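Local atomic coordinates of fusolin (PDB entry 4YN1), a protein that probably oxidises chitin as a lytic polysaccharide monooxygenase and crystallises in vivo as viral spindles that enhance the virulence of an insect poxvirus. Residues I80-K84 with E85-P89; P156-V160 with Y161-V165. All coordinates share one frame; numbering follows the deposited sequence.

Interaction 1: residues I80-K84 with E85-P89; sequences ICWIK and EQVVP
Ile83 O is gripped by two backbone donors, Val87 N and Val88 N, which reach it from opposite faces of its carbonyl plane. The bond from Val88 N to Ile83 O is 2.9 Å long and the straighter of the two, 158° at the hydrogen, while the one from Val87 N is the ordinary i+4 helical bond. One residue earlier, Trp82 O shares itself less evenly. Gln86 N donates to Trp82 O at 2.9 Å, and Val87 N adds only a weak second bond. The i+5 reach to Val88 widens the last turn of the helix, and beyond it Pro89 CA lies 3.1 Å from Lys84 O in a CH···O contact.

The side chains follow the same spacing. The indole of Trp82 has CG anti to its own backbone N (chi1 173°), which swings the ring down the helix toward Gln86. Gln86 CG sits over the face of the six-membered ring of Trp82, 3.9 Å from its centroid, in a CH-pi contact. A bend at chi2 turns the glutamine chain, which crosses the indole at about a right angle, its amide plane 32° from the ring. Val87 CG2 meets the pyrrole end obliquely, 3.3 Å from Trp82 NE1. The same methyl, Val87 CG2, also packs 3.9 Å from Ile83 CD1. The indole N-H itself is spent on Ala73 O, which fixes the ring's rotation. Ile83 and Val88 both reach Tyr226, while Ile80 touches an N-acetylglucosamine of the glycan and belongs to its pocket. A helix whose final turn relaxes from alpha to pi spacing just before a proline, laid against the beta-sheet core of an LPMO-like domain, is what this contact represents.

Interaction 2: residues P156-V160 with Y161-V165; sequences PEFNV and YRDKV
Asn159 and Tyr161 form an Asx turn, and the same asparagine starts a type I beta turn ending at Arg162, all in the loop between strands 147-154 and 170-176. Tyr161 N donates to Asn159 OD1 over 3.0 Å, only 15° out of the amide's carbonyl plane. Because Asn159 CG is anti to the backbone N (chi1 -176°), its amide oxygen swings forward over the turn. Asn159 O takes two more donors: Arg162 N from above the carbonyl plane, and Asp163 N at 2.8 Å, nearly along the C=O axis. Asp163 pays the bond back, its OD2 accepting Asn159 N at 2.9 Å from above the carboxylate plane. Main chain and side chain thus fasten the two residues to each other in both directions.

Around this ring of bonds, Val160 CG1 stands over the centre of the Tyr161 ring, 4.0 Å away in a CH-pi contact, while Asn159 OD1 lies at that ring's edge. Asn159 ND2 lies beside the aliphatic chain of Arg162, 3.7 Å from Arg162 CD, with the amide and guanidinium planes only 5° apart. Phe158 CZ touches Val165 CG2, and both residues rest on Val210 of strand 209-217. A water bridges two backbone carbonyls, donating to Val160 O (2.8 Å) and Asp163 O (2.7 Å).

Followed from the N terminus, the chain first makes interaction 1, which takes in the whole of helix 80-87 and its exit, and only after strands 120-123, 131-140 and 147-154 does it reach interaction 2. The two are in series, neither nested nor crossing, and each closes only short-range turns within one continuous run of chain. Interaction 2 tightens the connection between the paired antiparallel strands 147-154 and 170-176. The centres of the two interactions are about 20 Å apart, their nearest atoms about 7 Å. Both lean on strand 209-217: Ile80 and Ile83 on Arg214, Val88 on Tyr212, the loop two residues earlier. Trp167, just past residues 156-165, bonds to Val88 O, joining loop to helix end.

Interaction 1: residues I80-K84 with E85-P89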
# COMPACT_ATOMS: atom_id res chain seq x y z
N ILE A 80 -18.22 5.33 7.21
CA ILE A 80 -17.49 4.41 6.31
C ILE A 80 -18.36 3.90 5.15
O ILE A 80 -17.84 3.73 4.04
CB ILE A 80 -16.76 3.29 7.09
CG1 ILE A 80 -15.55 2.72 6.30
CG2 ILE A 80 -17.73 2.20 7.55
CD1 ILE A 80 -14.39 3.67 6.15
N CYS A 81 -19.69 3.79 5.33
CA CYS A 81 -20.57 3.38 4.21
C CYS A 81 -20.55 4.40 3.09
O CYS A 81 -20.54 4.03 1.92
CB CYS A 81 -21.99 3.13 4.72
SG CYS A 81 -22.08 1.81 5.92
N TRP A 82 -20.51 5.69 3.44
CA TRP A 82 -20.39 6.78 2.47
C TRP A 82 -19.02 6.66 1.73
O TRP A 82 -18.96 6.78 0.51
CB TRP A 82 -20.50 8.16 3.17
CG TRP A 82 -20.22 9.31 2.25
CD1 TRP A 82 -19.10 10.07 2.21
CD2 TRP A 82 -21.08 9.80 1.21
NE1 TRP A 82 -19.20 11.01 1.21
CE2 TRP A 82 -20.40 10.86 0.58
CE3 TRP A 82 -22.39 9.49 0.80
CZ2 TRP A 82 -20.98 11.61 -0.45
CZ3 TRP A 82 -22.97 10.25 -0.21
CH2 TRP A 82 -22.25 11.27 -0.85
N ILE A 83 -17.96 6.39 2.47
CA ILE A 83 -16.61 6.24 1.86
C ILE A 83 -16.59 5.07 0.86
O ILE A 83 -16.22 5.23 -0.30
CB ILE A 83 -15.56 6.06 2.99
CG1 ILE A 83 -15.47 7.33 3.88
CG2 ILE A 83 -14.17 5.63 2.44
CD1 ILE A 83 -15.17 8.60 3.21
N LYS A 84 -17.03 3.92 1.34
CA LYS A 84 -17.06 2.68 0.56
C LYS A 84 -17.85 2.77 -0.71
O LYS A 84 -17.49 2.15 -1.70
CB LYS A 84 -17.67 1.55 1.39
CG LYS A 84 -16.84 1.08 2.55
CD LYS A 84 -17.48 -0.15 3.17
CE LYS A 84 -16.80 -0.50 4.46
NZ LYS A 84 -17.34 -1.76 5.06
N GLU A 85 -18.98 3.48 -0.68
CA GLU A 85 -19.88 3.49 -1.82
C GLU A 85 -19.72 4.68 -2.74
O GLU A 85 -20.00 4.55 -3.93
CB GLU A 85 -21.34 3.36 -1.32
CG GLU A 85 -21.58 2.18 -0.36
CD GLU A 85 -21.61 0.77 -0.93
OE1 GLU A 85 -21.74 -0.18 -0.12
OE2 GLU A 85 -21.45 0.61 -2.16
N GLN A 86 -19.28 5.83 -2.24
CA GLN A 86 -19.16 7.03 -3.06
C GLN A 86 -17.78 7.66 -3.16
O GLN A 86 -17.53 8.39 -4.12
CB GLN A 86 -20.10 8.10 -2.50
CG GLN A 86 -21.57 7.68 -2.38
CD GLN A 86 -22.23 7.42 -3.72
OE1 GLN A 86 -21.93 8.07 -4.72
NE2 GLN A 86 -23.16 6.47 -3.76
N VAL A 87 -16.91 7.50 -2.16
CA VAL A 87 -15.64 8.23 -2.15
C VAL A 87 -14.50 7.41 -2.70
O VAL A 87 -13.88 7.85 -3.68
CB VAL A 87 -15.37 8.80 -0.76
CG1 VAL A 87 -14.17 9.74 -0.76
CG2 VAL A 87 -16.63 9.53 -0.26
N VAL A 88 -14.26 6.22 -2.13
CA VAL A 88 -13.24 5.30 -2.66
C VAL A 88 -13.93 3.96 -2.91
O VAL A 88 -13.67 3.00 -2.20
CB VAL A 88 -12.00 5.17 -1.76
CG1 VAL A 88 -10.92 4.36 -2.46
CG2 VAL A 88 -11.46 6.55 -1.39
N PRO A 89 -14.89 3.89 -3.84
CA PRO A 89 -15.57 2.61 -4.08
C PRO A 89 -14.73 1.62 -4.87
O PRO A 89 -15.01 0.42 -4.85
CB PRO A 89 -16.81 3.04 -4.86
CG PRO A 89 -16.36 4.17 -5.67
CD PRO A 89 -15.37 4.93 -4.78

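Interaction 2: residues P156-V160 with Y161-V165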
# COMPACT_ATOMS: atom_id res chain seq x y z
N PRO A 156 -8.35 -13.00 5.90
CA PRO A 156 -7.39 -14.10 5.66
C PRO A 156 -7.42 -14.74 4.28
O PRO A 156 -6.40 -15.25 3.83
CB PRO A 156 -7.76 -15.14 6.73
CG PRO A 156 -8.43 -14.37 7.78
CD PRO A 156 -9.14 -13.24 7.13
N GLU A 157 -8.56 -14.67 3.60
CA GLU A 157 -8.71 -15.26 2.28
C GLU A 157 -8.09 -14.45 1.15
O GLU A 157 -8.02 -14.94 0.01
CB GLU A 157 -10.19 -15.46 1.95
CG GLU A 157 -10.88 -16.37 2.96
CD GLU A 157 -11.31 -15.72 4.27
OE1 GLU A 157 -11.34 -14.46 4.34
OE2 GLU A 157 -11.53 -16.47 5.24
N PHE A 158 -7.73 -13.18 1.41
CA PHE A 158 -7.18 -12.32 0.35
C PHE A 158 -5.94 -12.98 -0.28
O PHE A 158 -5.08 -13.53 0.43
CB PHE A 158 -6.84 -10.95 0.92
CG PHE A 158 -6.10 -10.04 -0.01
CD1 PHE A 158 -6.77 -9.33 -1.00
CD2 PHE A 158 -4.71 -9.94 0.05
CE1 PHE A 158 -6.07 -8.47 -1.85
CE2 PHE A 158 -4.02 -9.07 -0.79
CZ PHE A 158 -4.69 -8.40 -1.78
N ASN A 159 -5.85 -12.91 -1.59
CA ASN A 159 -4.74 -13.45 -2.34
C ASN A 159 -4.20 -12.35 -3.22
O ASN A 159 -4.90 -11.94 -4.15
CB ASN A 159 -5.21 -14.66 -3.15
CG ASN A 159 -4.12 -15.38 -3.90
OD1 ASN A 159 -3.15 -14.79 -4.36
ND2 ASN A 159 -4.25 -16.68 -4.06
N VAL A 160 -2.96 -11.88 -2.94
CA VAL A 160 -2.36 -10.74 -3.69
C VAL A 160 -2.15 -11.06 -5.17
O VAL A 160 -2.18 -10.15 -6.01
CB VAL A 160 -1.08 -10.22 -2.99
CG1 VAL A 160 0.07 -11.17 -3.21
CG2 VAL A 160 -0.71 -8.81 -3.46
N TYR A 161 -1.99 -12.33 -5.51
CA TYR A 161 -1.80 -12.75 -6.89
C TYR A 161 -3.08 -12.70 -7.71
O TYR A 161 -3.00 -12.77 -8.95
CB TYR A 161 -1.21 -14.17 -6.97
CG TYR A 161 0.07 -14.32 -6.17
CD1 TYR A 161 1.26 -13.79 -6.63
CD2 TYR A 161 0.07 -14.97 -4.95
CE1 TYR A 161 2.42 -13.86 -5.86
CE2 TYR A 161 1.19 -14.97 -4.14
CZ TYR A 161 2.36 -14.38 -4.58
OH TYR A 161 3.48 -14.52 -3.81
N ARG A 162 -4.25 -12.65 -7.05
CA ARG A 162 -5.53 -12.74 -7.73
C ARG A 162 -6.49 -11.62 -7.50
O ARG A 162 -7.33 -11.39 -8.36
CB ARG A 162 -6.26 -14.02 -7.25
CG ARG A 162 -5.54 -15.33 -7.55
CD ARG A 162 -6.37 -16.51 -7.10
NE ARG A 162 -5.88 -17.76 -7.69
CZ ARG A 162 -6.52 -18.92 -7.61
NH1 ARG A 162 -7.65 -19.02 -6.93
NH2 ARG A 162 -6.03 -19.99 -8.23
N ASP A 163 -6.49 -11.05 -6.32
CA ASP A 163 -7.54 -10.16 -5.89
C ASP A 163 -7.17 -8.70 -5.84
O ASP A 163 -6.06 -8.36 -5.40
CB ASP A 163 -7.96 -10.56 -4.48
CG ASP A 163 -8.47 -11.98 -4.30
OD1 ASP A 163 -9.12 -12.51 -5.23
OD2 ASP A 163 -8.30 -12.52 -3.17
N LYS A 164 -8.15 -7.85 -6.14
CA LYS A 164 -8.03 -6.41 -5.90
C LYS A 164 -8.27 -6.20 -4.41
O LYS A 164 -9.09 -6.90 -3.80
CB LYS A 164 -9.16 -5.65 -6.62
CG LYS A 164 -9.03 -5.64 -8.13
CD LYS A 164 -7.87 -4.81 -8.56
CE LYS A 164 -8.01 -4.22 -9.94
NZ LYS A 164 -6.81 -4.44 -10.77
N VAL A 165 -7.63 -5.18 -3.84
CA VAL A 165 -7.93 -4.73 -2.49
C VAL A 165 -9.31 -4.02 -2.60
O VAL A 165 -9.45 -3.10 -3.39
CB VAL A 165 -6.84 -3.76 -1.99
CG1 VAL A 165 -7.24 -3.08 -0.71
CG2 VAL A 165 -5.52 -4.49 -1.81
O HOH W 1 -10.71 -13.80 -1.73
O HOH W 2 -3.47 -7.77 -5.52